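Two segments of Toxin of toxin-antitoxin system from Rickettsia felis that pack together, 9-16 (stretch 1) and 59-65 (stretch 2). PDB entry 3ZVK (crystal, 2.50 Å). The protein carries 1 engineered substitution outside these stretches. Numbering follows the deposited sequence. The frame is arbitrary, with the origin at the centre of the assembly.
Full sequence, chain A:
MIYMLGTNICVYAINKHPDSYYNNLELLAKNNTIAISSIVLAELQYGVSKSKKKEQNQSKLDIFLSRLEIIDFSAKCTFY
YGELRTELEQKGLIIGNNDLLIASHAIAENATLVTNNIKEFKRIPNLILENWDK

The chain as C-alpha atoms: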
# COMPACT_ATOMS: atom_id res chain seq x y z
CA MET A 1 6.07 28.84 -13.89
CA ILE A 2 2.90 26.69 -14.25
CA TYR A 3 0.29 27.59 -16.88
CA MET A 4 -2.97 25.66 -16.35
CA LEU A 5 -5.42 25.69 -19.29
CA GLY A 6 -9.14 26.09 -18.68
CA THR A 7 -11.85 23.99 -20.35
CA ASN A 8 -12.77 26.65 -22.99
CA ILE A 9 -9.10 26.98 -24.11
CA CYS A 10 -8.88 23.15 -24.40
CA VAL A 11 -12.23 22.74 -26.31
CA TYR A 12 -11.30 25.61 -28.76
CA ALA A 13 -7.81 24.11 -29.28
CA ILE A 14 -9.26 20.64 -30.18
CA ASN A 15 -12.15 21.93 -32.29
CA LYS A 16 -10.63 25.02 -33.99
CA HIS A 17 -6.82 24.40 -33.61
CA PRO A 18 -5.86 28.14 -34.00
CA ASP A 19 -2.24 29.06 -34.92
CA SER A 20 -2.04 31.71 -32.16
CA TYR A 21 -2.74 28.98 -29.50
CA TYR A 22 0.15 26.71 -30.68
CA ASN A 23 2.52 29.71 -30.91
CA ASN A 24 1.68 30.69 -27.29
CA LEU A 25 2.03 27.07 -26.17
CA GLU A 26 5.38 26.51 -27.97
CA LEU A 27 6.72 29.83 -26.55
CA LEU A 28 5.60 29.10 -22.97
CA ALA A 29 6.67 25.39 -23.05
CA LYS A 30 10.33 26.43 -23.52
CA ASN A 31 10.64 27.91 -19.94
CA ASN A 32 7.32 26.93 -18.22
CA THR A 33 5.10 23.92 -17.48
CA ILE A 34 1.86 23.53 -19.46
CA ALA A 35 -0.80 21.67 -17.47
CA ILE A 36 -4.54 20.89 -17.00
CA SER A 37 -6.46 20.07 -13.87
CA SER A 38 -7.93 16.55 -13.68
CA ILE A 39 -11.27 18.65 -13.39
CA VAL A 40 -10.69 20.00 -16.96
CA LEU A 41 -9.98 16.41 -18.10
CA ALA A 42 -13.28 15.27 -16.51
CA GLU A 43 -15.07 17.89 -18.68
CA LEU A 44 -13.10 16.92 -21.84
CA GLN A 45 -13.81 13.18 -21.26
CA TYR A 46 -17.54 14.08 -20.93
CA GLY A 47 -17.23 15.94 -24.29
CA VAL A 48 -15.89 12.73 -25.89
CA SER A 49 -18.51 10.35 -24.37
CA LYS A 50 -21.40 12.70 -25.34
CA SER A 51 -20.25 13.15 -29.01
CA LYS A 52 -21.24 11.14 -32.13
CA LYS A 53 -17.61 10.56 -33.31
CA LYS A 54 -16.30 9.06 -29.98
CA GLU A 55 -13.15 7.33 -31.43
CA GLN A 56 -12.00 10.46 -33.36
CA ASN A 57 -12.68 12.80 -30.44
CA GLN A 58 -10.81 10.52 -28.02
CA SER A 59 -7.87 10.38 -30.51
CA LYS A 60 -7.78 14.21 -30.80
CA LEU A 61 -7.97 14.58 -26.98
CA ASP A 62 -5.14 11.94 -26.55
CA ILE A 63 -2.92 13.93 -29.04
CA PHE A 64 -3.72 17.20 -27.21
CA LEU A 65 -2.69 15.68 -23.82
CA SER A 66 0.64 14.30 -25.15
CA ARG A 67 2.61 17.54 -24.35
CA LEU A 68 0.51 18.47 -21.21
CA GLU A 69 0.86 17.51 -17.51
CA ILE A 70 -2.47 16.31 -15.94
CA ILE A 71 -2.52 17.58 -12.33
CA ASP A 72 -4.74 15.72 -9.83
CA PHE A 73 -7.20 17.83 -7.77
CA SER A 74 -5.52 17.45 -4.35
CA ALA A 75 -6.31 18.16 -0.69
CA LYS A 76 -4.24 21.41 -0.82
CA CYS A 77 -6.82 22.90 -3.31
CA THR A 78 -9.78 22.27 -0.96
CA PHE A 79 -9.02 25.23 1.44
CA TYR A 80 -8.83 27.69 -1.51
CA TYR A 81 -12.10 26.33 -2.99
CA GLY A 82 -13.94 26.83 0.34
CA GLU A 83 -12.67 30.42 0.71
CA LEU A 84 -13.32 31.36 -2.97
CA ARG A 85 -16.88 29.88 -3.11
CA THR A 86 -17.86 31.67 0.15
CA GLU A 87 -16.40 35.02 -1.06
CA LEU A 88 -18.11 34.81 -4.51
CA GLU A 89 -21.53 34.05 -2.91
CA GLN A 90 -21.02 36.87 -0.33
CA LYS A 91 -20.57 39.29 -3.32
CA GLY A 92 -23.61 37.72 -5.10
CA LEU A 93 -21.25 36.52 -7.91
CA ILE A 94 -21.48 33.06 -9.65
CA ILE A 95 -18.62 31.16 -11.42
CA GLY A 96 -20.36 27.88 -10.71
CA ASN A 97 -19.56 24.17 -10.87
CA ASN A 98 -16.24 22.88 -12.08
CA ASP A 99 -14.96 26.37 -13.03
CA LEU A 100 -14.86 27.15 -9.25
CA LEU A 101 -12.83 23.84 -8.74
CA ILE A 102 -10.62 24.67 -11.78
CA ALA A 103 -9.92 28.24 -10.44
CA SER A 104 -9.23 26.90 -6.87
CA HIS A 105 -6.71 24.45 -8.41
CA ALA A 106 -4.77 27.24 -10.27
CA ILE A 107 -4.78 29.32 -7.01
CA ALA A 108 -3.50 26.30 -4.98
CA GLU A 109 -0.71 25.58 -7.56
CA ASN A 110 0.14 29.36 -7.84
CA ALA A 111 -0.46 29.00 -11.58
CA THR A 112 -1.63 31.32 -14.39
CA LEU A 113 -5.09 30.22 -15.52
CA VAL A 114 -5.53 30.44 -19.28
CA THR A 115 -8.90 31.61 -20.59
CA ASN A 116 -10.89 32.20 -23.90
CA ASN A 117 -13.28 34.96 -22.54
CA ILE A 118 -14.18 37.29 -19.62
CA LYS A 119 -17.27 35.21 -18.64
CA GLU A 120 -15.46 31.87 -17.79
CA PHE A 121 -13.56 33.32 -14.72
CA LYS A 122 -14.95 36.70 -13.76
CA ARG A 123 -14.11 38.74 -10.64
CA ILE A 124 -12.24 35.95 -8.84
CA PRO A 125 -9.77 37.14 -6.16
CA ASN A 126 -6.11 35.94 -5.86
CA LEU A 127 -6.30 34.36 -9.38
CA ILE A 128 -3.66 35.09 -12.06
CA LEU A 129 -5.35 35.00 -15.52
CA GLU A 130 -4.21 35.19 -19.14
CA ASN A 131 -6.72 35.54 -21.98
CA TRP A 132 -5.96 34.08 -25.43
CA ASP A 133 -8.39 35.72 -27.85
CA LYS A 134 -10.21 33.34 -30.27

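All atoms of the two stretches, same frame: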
# COMPACT_ATOMS: atom_id res chain seq x y z
N ILE A 9 -10.35 26.96 -23.35
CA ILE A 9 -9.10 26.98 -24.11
C ILE A 9 -8.88 25.63 -24.76
O ILE A 9 -8.59 25.59 -25.95
CB ILE A 9 -7.88 27.41 -23.22
CG1 ILE A 9 -7.84 28.95 -23.05
CG2 ILE A 9 -6.55 26.89 -23.75
CD1 ILE A 9 -7.43 29.82 -24.31
N CYS A 10 -9.09 24.53 -23.97
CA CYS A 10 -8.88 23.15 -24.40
C CYS A 10 -9.84 22.74 -25.51
O CYS A 10 -9.36 22.19 -26.52
CB CYS A 10 -8.90 22.19 -23.22
SG CYS A 10 -7.47 22.33 -22.13
N VAL A 11 -11.17 23.01 -25.34
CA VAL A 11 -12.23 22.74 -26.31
C VAL A 11 -11.98 23.49 -27.65
O VAL A 11 -12.04 22.88 -28.71
CB VAL A 11 -13.65 22.99 -25.73
CG1 VAL A 11 -14.74 22.86 -26.82
CG2 VAL A 11 -13.95 22.01 -24.59
N TYR A 12 -11.62 24.79 -27.58
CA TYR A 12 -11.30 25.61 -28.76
C TYR A 12 -10.06 25.11 -29.48
O TYR A 12 -10.04 25.12 -30.70
CB TYR A 12 -11.17 27.11 -28.41
CG TYR A 12 -11.36 28.01 -29.61
CD1 TYR A 12 -12.64 28.30 -30.09
CD2 TYR A 12 -10.27 28.59 -30.25
CE1 TYR A 12 -12.83 29.14 -31.19
CE2 TYR A 12 -10.44 29.40 -31.37
CZ TYR A 12 -11.72 29.66 -31.84
OH TYR A 12 -11.89 30.47 -32.94
N ALA A 13 -9.05 24.65 -28.73
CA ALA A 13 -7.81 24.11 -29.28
C ALA A 13 -8.09 22.83 -30.09
O ALA A 13 -7.60 22.71 -31.22
CB ALA A 13 -6.83 23.80 -28.15
N ILE A 14 -8.89 21.91 -29.53
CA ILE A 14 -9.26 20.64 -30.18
C ILE A 14 -10.16 20.87 -31.39
O ILE A 14 -9.88 20.36 -32.47
CB ILE A 14 -9.81 19.58 -29.17
CG1 ILE A 14 -8.76 19.23 -28.10
CG2 ILE A 14 -10.31 18.31 -29.87
CD1 ILE A 14 -9.35 18.61 -26.84
N ASN A 15 -11.22 21.65 -31.21
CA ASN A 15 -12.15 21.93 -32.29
C ASN A 15 -11.62 22.82 -33.38
O ASN A 15 -11.74 22.46 -34.55
CB ASN A 15 -13.47 22.47 -31.74
CG ASN A 15 -14.32 21.46 -31.01
OD1 ASN A 15 -14.23 20.25 -31.23
ND2 ASN A 15 -15.17 21.95 -30.13
N LYS A 16 -11.07 23.99 -33.02
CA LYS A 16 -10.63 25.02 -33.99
C LYS A 16 -9.14 25.11 -34.27
O LYS A 16 -8.77 25.78 -35.23
CB LYS A 16 -11.23 26.40 -33.67
CG LYS A 16 -12.74 26.34 -33.36
CD LYS A 16 -13.63 26.96 -34.41
CE LYS A 16 -15.02 26.35 -34.33
NZ LYS A 16 -15.38 25.64 -35.58
N SER A 59 -9.14 10.28 -29.82
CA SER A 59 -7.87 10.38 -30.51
C SER A 59 -7.32 11.79 -30.46
O SER A 59 -6.16 11.95 -30.09
CB SER A 59 -8.01 9.93 -31.97
OG SER A 59 -8.31 8.55 -32.04
N LYS A 60 -8.15 12.80 -30.80
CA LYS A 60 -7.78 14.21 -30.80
C LYS A 60 -7.43 14.67 -29.39
O LYS A 60 -6.42 15.35 -29.21
CB LYS A 60 -8.93 15.08 -31.36
CG LYS A 60 -9.06 15.09 -32.86
CD LYS A 60 -10.33 15.84 -33.26
CE LYS A 60 -10.06 17.30 -33.54
NZ LYS A 60 -11.30 18.04 -33.85
N LEU A 61 -8.23 14.28 -28.38
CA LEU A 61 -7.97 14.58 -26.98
C LEU A 61 -6.64 13.94 -26.54
O LEU A 61 -5.83 14.63 -25.92
CB LEU A 61 -9.16 14.11 -26.10
CG LEU A 61 -9.00 14.21 -24.55
CD1 LEU A 61 -8.64 15.63 -24.13
CD2 LEU A 61 -10.23 13.69 -23.83
N ASP A 62 -6.38 12.66 -26.90
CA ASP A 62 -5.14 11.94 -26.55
C ASP A 62 -3.90 12.66 -27.10
O ASP A 62 -2.91 12.79 -26.38
CB ASP A 62 -5.17 10.47 -27.04
CG ASP A 62 -6.23 9.57 -26.41
OD1 ASP A 62 -6.83 9.97 -25.38
OD2 ASP A 62 -6.46 8.44 -26.95
N ILE A 63 -3.97 13.17 -28.36
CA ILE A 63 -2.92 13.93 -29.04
C ILE A 63 -2.67 15.27 -28.32
O ILE A 63 -1.52 15.66 -28.10
CB ILE A 63 -3.28 14.11 -30.54
CG1 ILE A 63 -3.08 12.78 -31.28
CG2 ILE A 63 -2.43 15.18 -31.19
CD1 ILE A 63 -3.83 12.66 -32.55
N PHE A 64 -3.75 15.93 -27.92
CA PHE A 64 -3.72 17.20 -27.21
C PHE A 64 -3.01 17.07 -25.86
O PHE A 64 -2.19 17.93 -25.51
CB PHE A 64 -5.17 17.76 -27.07
CG PHE A 64 -5.23 19.13 -26.44
CD1 PHE A 64 -4.77 20.25 -27.11
CD2 PHE A 64 -5.68 19.29 -25.14
CE1 PHE A 64 -4.74 21.50 -26.49
CE2 PHE A 64 -5.70 20.55 -24.54
CZ PHE A 64 -5.21 21.64 -25.21
N LEU A 65 -3.26 15.96 -25.14
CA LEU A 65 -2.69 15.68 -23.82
C LEU A 65 -1.24 15.25 -23.84
O LEU A 65 -0.57 15.36 -22.81
CB LEU A 65 -3.52 14.60 -23.08
CG LEU A 65 -5.01 14.83 -22.84
CD1 LEU A 65 -5.68 13.57 -22.34
CD2 LEU A 65 -5.25 15.98 -21.90
O HOH W 1 -11.61 20.39 -35.93
O HOH W 2 -13.62 17.95 -32.36

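Two helical segments, 9-16 and 59-65, cross steeply, their N-to-C directions 116° apart and their axes 10.3 Å apart at closest approach. The backbones come nearest at Ile14 and Lys60, whose CA atoms lie 6.6 Å apart. The contact is small, burying 325 Å² over both sides, and rests on a few side chains: Cys10, Ala13 and Ile14 from the first helix, Lys60, Leu61 and Phe64 from the second.

Ile14 is the main bump of the first helix. It points toward the second helix and sits in a hollow walled by Lys60, Leu61 and Phe64: its CG2 lies 3.8 Å from Lys60 CE, its CD1 4.1 Å from Leu61 CD1, and its CG1 3.9 Å from Phe64 CG. The answering bump is Phe64, whose t rotamer (chi1 -175°) carries the ring to the first helix, among Cys10, Ala13 and Ile14. The small methyl of Ala13 leaves room for the ring to come close, with Ala13 CB 3.5 Å from Phe64 CE1. Cys10 SG meets the ring edge, 3.5 Å from Phe64 CE2, a sulfur-aromatic contact, while the carbonyl oxygen of Cys10, already accepting the helical bond from Ile14 N, lies over one ring face.

At the polar end of this apolar patch, Lys60 lays its aliphatic chain alongside Ile14 and delivers its amine to the backbone: Lys60 NZ donates a hydrogen bond to Ile14 O at 3.1 Å. This carbonyl is near the end of the segment, where no amide within it bonds to it. Two waters extend the link to Asn15. Each accepts from Lys60 NZ, at 3.2 and 2.8 Å, and donates to Asn15 O at 2.5 Å and Asn15 OD1 at 2.6 Å respectively, so the ammonium group is held by one direct and two water-mediated bonds.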